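Local structure of carbohydrate deacetylase Agd3 (Neosartorya fumigata, 6NWZ) at residues A[300-305]-A[372-377]; A[383-388]-A[417-422]. The protein probably removes N-acetyl groups from the exopolysaccharide galactosaminogalactan, and is required for biofilm formation by the fungus. One frame throughout, in Å; residues are numbered along the deposited sequence.

Contact 1: residues A[300-305]-A[372-377]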
loop_
_atom_site.group_PDB
_atom_site.type_symbol
_atom_site.label_atom_id
_atom_site.label_comp_id
_atom_site.label_asym_id
_atom_site.label_seq_id
_atom_site.Cartn_x
_atom_site.Cartn_y
_atom_site.Cartn_z
ATOM N N VAL A 300 -0.294 -15.452 -6.793
ATOM C CA VAL A 300 -0.888 -14.677 -7.877
ATOM C C VAL A 300 -2.385 -14.947 -7.914
ATOM O O VAL A 300 -2.814 -16.107 -7.974
ATOM C CB VAL A 300 -0.233 -15.023 -9.224
ATOM C CG1 VAL A 300 -0.819 -14.166 -10.327
ATOM C CG2 VAL A 300 1.277 -14.850 -9.136
ATOM N N GLU A 301 -3.179 -13.877 -7.890
ATOM C CA GLU A 301 -4.634 -13.960 -7.902
ATOM C C GLU A 301 -5.165 -13.662 -9.297
ATOM O O GLU A 301 -4.738 -12.700 -9.943
ATOM C CB GLU A 301 -5.247 -12.985 -6.895
ATOM C CG GLU A 301 -6.695 -13.276 -6.537
ATOM C CD GLU A 301 -7.204 -12.383 -5.420
ATOM O OE1 GLU A 301 -6.788 -11.206 -5.366
ATOM O OE2 GLU A 301 -8.013 -12.861 -4.592
ATOM N N VAL A 302 -6.117 -14.479 -9.742
ATOM C CA VAL A 302 -6.570 -14.492 -11.128
ATOM C C VAL A 302 -8.063 -14.180 -11.178
ATOM O O VAL A 302 -8.845 -14.721 -10.384
ATOM C CB VAL A 302 -6.276 -15.850 -11.791
ATOM C CG1 VAL A 302 -6.812 -15.866 -13.205
ATOM C CG2 VAL A 302 -4.782 -16.112 -11.785
ATOM N N GLY A 303 -8.452 -13.308 -12.106
ATOM C CA GLY A 303 -9.843 -13.010 -12.354
ATOM C C GLY A 303 -10.290 -13.639 -13.658
ATOM O O GLY A 303 -9.735 -13.347 -14.721
ATOM N N HIS A 304 -11.297 -14.509 -13.570
ATOM C CA HIS A 304 -11.706 -15.361 -14.679
ATOM C C HIS A 304 -12.923 -14.799 -15.403
ATOM O O HIS A 304 -13.796 -14.172 -14.804
ATOM C CB HIS A 304 -12.035 -16.772 -14.186
ATOM C CG HIS A 304 -10.901 -17.457 -13.493
ATOM N ND1 HIS A 304 -9.840 -18.010 -14.175
ATOM C CD2 HIS A 304 -10.666 -17.687 -12.179
ATOM C CE1 HIS A 304 -8.998 -18.549 -13.312
ATOM N NE2 HIS A 304 -9.476 -18.367 -12.094
ATOM N N ASN A 305 -12.982 -15.059 -16.710
ATOM C CA ASN A 305 -14.171 -14.815 -17.523
ATOM C C ASN A 305 -14.613 -16.156 -18.094
ATOM O O ASN A 305 -14.012 -16.655 -19.050
ATOM C CB ASN A 305 -13.885 -13.811 -18.630
ATOM C CG ASN A 305 -13.461 -12.469 -18.094
ATOM O OD1 ASN A 305 -12.271 -12.193 -17.953
ATOM N ND2 ASN A 305 -14.433 -11.620 -17.792
ATOM N N ARG A 372 -8.584 -27.349 -18.366
ATOM C CA ARG A 372 -8.111 -28.570 -17.725
ATOM C C ARG A 372 -6.866 -28.314 -16.888
ATOM O O ARG A 372 -6.659 -28.979 -15.867
ATOM C CB ARG A 372 -7.829 -29.649 -18.768
ATOM C CG ARG A 372 -9.027 -30.021 -19.613
ATOM C CD ARG A 372 -8.799 -31.334 -20.347
ATOM N NE ARG A 372 -7.527 -31.359 -21.066
ATOM C CZ ARG A 372 -7.344 -30.840 -22.275
ATOM N NH1 ARG A 372 -8.351 -30.243 -22.905
ATOM N NH2 ARG A 372 -6.153 -30.912 -22.855
ATOM N N TRP A 373 -6.030 -27.356 -17.296
ATOM C CA TRP A 373 -4.891 -26.984 -16.464
ATOM C C TRP A 373 -5.350 -26.274 -15.196
ATOM O O TRP A 373 -4.919 -26.622 -14.090
ATOM C CB TRP A 373 -3.920 -26.107 -17.249
ATOM C CG TRP A 373 -2.635 -25.874 -16.518
ATOM C CD1 TRP A 373 -1.503 -26.633 -16.587
ATOM C CD2 TRP A 373 -2.352 -24.815 -15.595
ATOM N NE1 TRP A 373 -0.530 -26.109 -15.768
ATOM C CE2 TRP A 373 -1.026 -24.992 -15.150
ATOM C CE3 TRP A 373 -3.088 -23.733 -15.106
ATOM C CZ2 TRP A 373 -0.425 -24.130 -14.238
ATOM C CZ3 TRP A 373 -2.488 -22.877 -14.201
ATOM C CH2 TRP A 373 -1.171 -23.081 -13.778
ATOM N N TRP A 374 -6.231 -25.278 -15.333
ATOM C CA TRP A 374 -6.681 -24.525 -14.164
ATOM C C TRP A 374 -7.459 -25.404 -13.194
ATOM O O TRP A 374 -7.373 -25.216 -11.976
ATOM C CB TRP A 374 -7.533 -23.328 -14.589
ATOM C CG TRP A 374 -6.735 -22.108 -14.881
ATOM C CD1 TRP A 374 -6.668 -21.434 -16.064
ATOM C CD2 TRP A 374 -5.869 -21.416 -13.974
ATOM N NE1 TRP A 374 -5.820 -20.357 -15.948
ATOM C CE2 TRP A 374 -5.315 -20.327 -14.675
ATOM C CE3 TRP A 374 -5.510 -21.611 -12.637
ATOM C CZ2 TRP A 374 -4.426 -19.438 -14.086
ATOM C CZ3 TRP A 374 -4.625 -20.729 -12.055
ATOM C CH2 TRP A 374 -4.091 -19.655 -12.779
ATOM N N THR A 375 -8.232 -26.360 -13.711
ATOM C CA THR A 375 -9.034 -27.220 -12.850
ATOM C C THR A 375 -8.215 -28.301 -12.155
ATOM O O THR A 375 -8.724 -28.928 -11.220
ATOM C CB THR A 375 -10.168 -27.863 -13.652
ATOM O OG1 THR A 375 -9.626 -28.579 -14.771
ATOM C CG2 THR A 375 -11.121 -26.800 -14.156
ATOM N N THR A 376 -6.977 -28.535 -12.579
ATOM C CA THR A 376 -6.100 -29.469 -11.883
ATOM C C THR A 376 -5.808 -28.937 -10.485
ATOM O O THR A 376 -5.322 -27.801 -10.354
ATOM C CB THR A 376 -4.798 -29.672 -12.653
ATOM O OG1 THR A 376 -5.093 -30.112 -13.983
ATOM C CG2 THR A 376 -3.929 -30.712 -11.964
ATOM N N PRO A 377 -6.086 -29.703 -9.427
ATOM C CA PRO A 377 -6.005 -29.127 -8.075
ATOM C C PRO A 377 -4.646 -28.539 -7.743
ATOM O O PRO A 377 -4.578 -27.462 -7.132
ATOM C CB PRO A 377 -6.353 -30.317 -7.175
ATOM C CG PRO A 377 -7.202 -31.185 -8.034
ATOM C CD PRO A 377 -6.630 -31.069 -9.416
#
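His304, at the end of strand 300-304, and Trp374, in the last turn of helix 369-375, are the residues whose CA atoms come nearest, yet these stand 10.5 Å apart, so the gap is bridged by side chains alone. The His304 imidazole turns its edge to the face of the Trp374 indole. The planes stand at 82°, and the His304 ring centroid is 5.4 Å from that of the five-membered ring of Trp374. This is a T-shaped stack. CE1 of His304 leads, 4.2 Å above the indole plane. The opposite face of the indole takes Trp373 CZ3, so Trp374 is held between a histidine and the tryptophan before it. Val302 serves both rings. Its CG1, anti to the backbone N (chi1 177°), lies against one face of the His304 imidazole, offset toward the rim. CG2, the other methyl, meets Trp374 CH2 at 3.7 Å, at a slant to the indole. The polar side of His304 is also engaged: NE2 is hydrogen-bonded to His385 ND1. The contact is a buried seam between the sheet of the deacetylase domain and a helix beside it. Phe383 adds a second edge-to-face partner to Trp374, and the ring of Phe258 meets the indole with the planes at about 45°. Met278 of helix 275-289 and Met257 of strand 252-257 also touch the indole, and strand 300-304 runs parallel between strands 252-257 and 384-387.

Contact 2: residues A[383-388]-A[417-422]. With ZN (zinc ion), chain L.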
loop_
_atom_site.group_PDB
_atom_site.type_symbol
_atom_site.label_atom_id
_atom_site.label_comp_id
_atom_site.label_asym_id
_atom_site.label_seq_id
_atom_site.Cartn_x
_atom_site.Cartn_y
_atom_site.Cartn_z
ATOM N N PHE A 383 -2.873 -20.658 -6.846
ATOM C CA PHE A 383 -3.225 -19.300 -7.227
ATOM C C PHE A 383 -4.481 -18.854 -6.485
ATOM O O PHE A 383 -5.231 -19.667 -5.939
ATOM C CB PHE A 383 -3.457 -19.191 -8.745
ATOM C CG PHE A 383 -2.226 -19.447 -9.574
ATOM C CD1 PHE A 383 -1.735 -20.734 -9.739
ATOM C CD2 PHE A 383 -1.568 -18.402 -10.200
ATOM C CE1 PHE A 383 -0.610 -20.971 -10.503
ATOM C CE2 PHE A 383 -0.443 -18.632 -10.968
ATOM C CZ PHE A 383 0.037 -19.915 -11.119
ATOM N N GLY A 384 -4.703 -17.535 -6.475
ATOM C CA GLY A 384 -5.969 -16.994 -6.032
ATOM C C GLY A 384 -6.971 -16.897 -7.172
ATOM O O GLY A 384 -6.609 -16.826 -8.346
ATOM N N HIS A 385 -8.254 -16.891 -6.820
ATOM C CA HIS A 385 -9.306 -16.919 -7.824
ATOM C C HIS A 385 -10.441 -15.986 -7.430
ATOM O O HIS A 385 -10.854 -15.949 -6.268
ATOM C CB HIS A 385 -9.825 -18.347 -8.024
ATOM C CG HIS A 385 -8.738 -19.330 -8.325
ATOM N ND1 HIS A 385 -8.301 -19.589 -9.606
ATOM C CD2 HIS A 385 -7.968 -20.084 -7.506
ATOM C CE1 HIS A 385 -7.324 -20.477 -9.565
ATOM N NE2 HIS A 385 -7.103 -20.795 -8.301
ATOM N N ILE A 386 -10.937 -15.233 -8.413
ATOM C CA ILE A 386 -12.045 -14.309 -8.203
ATOM C C ILE A 386 -12.748 -14.122 -9.540
ATOM O O ILE A 386 -12.165 -14.347 -10.603
ATOM C CB ILE A 386 -11.550 -12.962 -7.618
ATOM C CG1 ILE A 386 -12.727 -12.128 -7.101
ATOM C CG2 ILE A 386 -10.718 -12.215 -8.650
ATOM C CD1 ILE A 386 -12.343 -10.726 -6.707
ATOM N N SER A 387 -14.020 -13.725 -9.489
ATOM C CA SER A 387 -14.816 -13.552 -10.698
ATOM C C SER A 387 -14.526 -12.215 -11.369
ATOM O O SER A 387 -14.382 -11.185 -10.704
ATOM C CB SER A 387 -16.310 -13.644 -10.384
ATOM O OG SER A 387 -17.088 -13.355 -11.537
ATOM N N HIS A 388 -14.465 -12.237 -12.699
ATOM C CA HIS A 388 -14.287 -11.044 -13.520
ATOM C C HIS A 388 -15.459 -10.877 -14.489
ATOM O O HIS A 388 -15.300 -10.331 -15.585
ATOM C CB HIS A 388 -12.955 -11.112 -14.269
ATOM C CG HIS A 388 -12.492 -9.800 -14.821
ATOM N ND1 HIS A 388 -12.494 -8.635 -14.083
ATOM C CD2 HIS A 388 -11.991 -9.474 -16.036
ATOM C CE1 HIS A 388 -12.025 -7.646 -14.824
ATOM N NE2 HIS A 388 -11.713 -8.130 -16.014
ATOM N N VAL A 417 -16.953 -25.863 -12.698
ATOM C CA VAL A 417 -15.578 -26.153 -13.071
ATOM C C VAL A 417 -14.705 -26.443 -11.851
ATOM O O VAL A 417 -13.636 -27.052 -11.992
ATOM C CB VAL A 417 -15.088 -24.984 -13.944
ATOM C CG1 VAL A 417 -13.740 -24.459 -13.502
ATOM C CG2 VAL A 417 -15.080 -25.410 -15.403
ATOM N N GLY A 418 -15.157 -26.068 -10.653
ATOM C CA GLY A 418 -14.480 -26.407 -9.419
ATOM C C GLY A 418 -13.568 -25.338 -8.857
ATOM O O GLY A 418 -12.977 -25.550 -7.789
ATOM N N LEU A 419 -13.438 -24.196 -9.535
ATOM C CA LEU A 419 -12.515 -23.169 -9.070
ATOM C C LEU A 419 -12.937 -22.590 -7.724
ATOM O O LEU A 419 -12.080 -22.170 -6.940
ATOM C CB LEU A 419 -12.393 -22.064 -10.118
ATOM C CG LEU A 419 -11.619 -22.470 -11.373
ATOM C CD1 LEU A 419 -11.652 -21.374 -12.432
ATOM C CD2 LEU A 419 -10.186 -22.833 -11.006
ATOM N N ASP A 420 -14.236 -22.573 -7.427
ATOM C CA ASP A 420 -14.663 -22.003 -6.152
ATOM C C ASP A 420 -14.260 -22.855 -4.961
ATOM O O ASP A 420 -14.515 -22.452 -3.823
ATOM C CB ASP A 420 -16.178 -21.774 -6.141
ATOM C CG ASP A 420 -16.977 -23.058 -6.267
ATOM O OD1 ASP A 420 -16.380 -24.145 -6.429
ATOM O OD2 ASP A 420 -18.222 -22.971 -6.204
ATOM N N GLN A 421 -13.651 -24.012 -5.194
ATOM C CA GLN A 421 -13.151 -24.871 -4.133
ATOM C C GLN A 421 -11.687 -24.611 -3.815
ATOM O O GLN A 421 -11.117 -25.312 -2.973
ATOM C CB GLN A 421 -13.340 -26.342 -4.516
ATOM C CG GLN A 421 -14.796 -26.779 -4.622
ATOM C CD GLN A 421 -15.542 -26.644 -3.308
ATOM O OE1 GLN A 421 -16.359 -25.739 -3.135
ATOM N NE2 GLN A 421 -15.264 -27.547 -2.372
ATOM N N ALA A 422 -11.069 -23.627 -4.464
ATOM C CA ALA A 422 -9.644 -23.403 -4.299
ATOM C C ALA A 422 -9.332 -22.941 -2.881
ATOM O O ALA A 422 -10.185 -22.408 -2.164
ATOM C CB ALA A 422 -9.139 -22.369 -5.304
HETATM ZN ZN ZN L . -10.969 -7.136 -17.865
#
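The imidazole of His385 is the flat group here, and Leu419 CD2 and Ala422 CB both meet it obliquely, from the same side of its plane. The setting is a beta-alpha-beta crossover: strand 384-387, helix 400-417 and the parallel neighbouring strand 424-426. Residues 417-422 form the turn from that helix toward strand 424-426. Leu419 CD2 lies 4.0 Å from His385 CE1, and the two side chains cross at about a right angle. Ala422 CB reaches the other end of the ring, 3.4 Å from CD2 of His385. The leucine CG is anti to its own carbonyl carbon (chi1 -72°), which brings the branch over to the histidine. Gly418 leaves the helix with positive phi, and a short 3-10 turn follows, closed by Ala422 N bonding to Leu419 O at 3.0 Å. His385 NE2 is hydrogen-bonded to Arg380 O, which helps to fix the rotation of the ring. Just past the strand end the chain meets a metal. Asp256, His388 and His392 form an Asp-His-His zinc site, as in related polysaccharide deacetylases, and His388 NE2 binds the zinc ion at 2.2 Å.

In the fold
The chain reaches strand 300-304 after helix 275-289. It then makes a 66-residue excursion with helices but no strand, which includes the Cys323-Cys364 disulfide, and contact 1 closes it when helix 369-375 returns. Soon after, the chain enters strand 384-387. Contact 2 closes a shorter loop of 28 residues, most of it helix 400-417. The two loops follow in series and do not nest or cross. Strands 300-304 and 384-387 are parallel neighbours, joined by a probable hydrogen bond from Val302 N to Gly384 O at 2.8 Å. Val417 also touches Thr375, so segments 372-377 and 417-422 also touch each other. Together the contacts tie two helical connections to one sheet of the deacetylase domain.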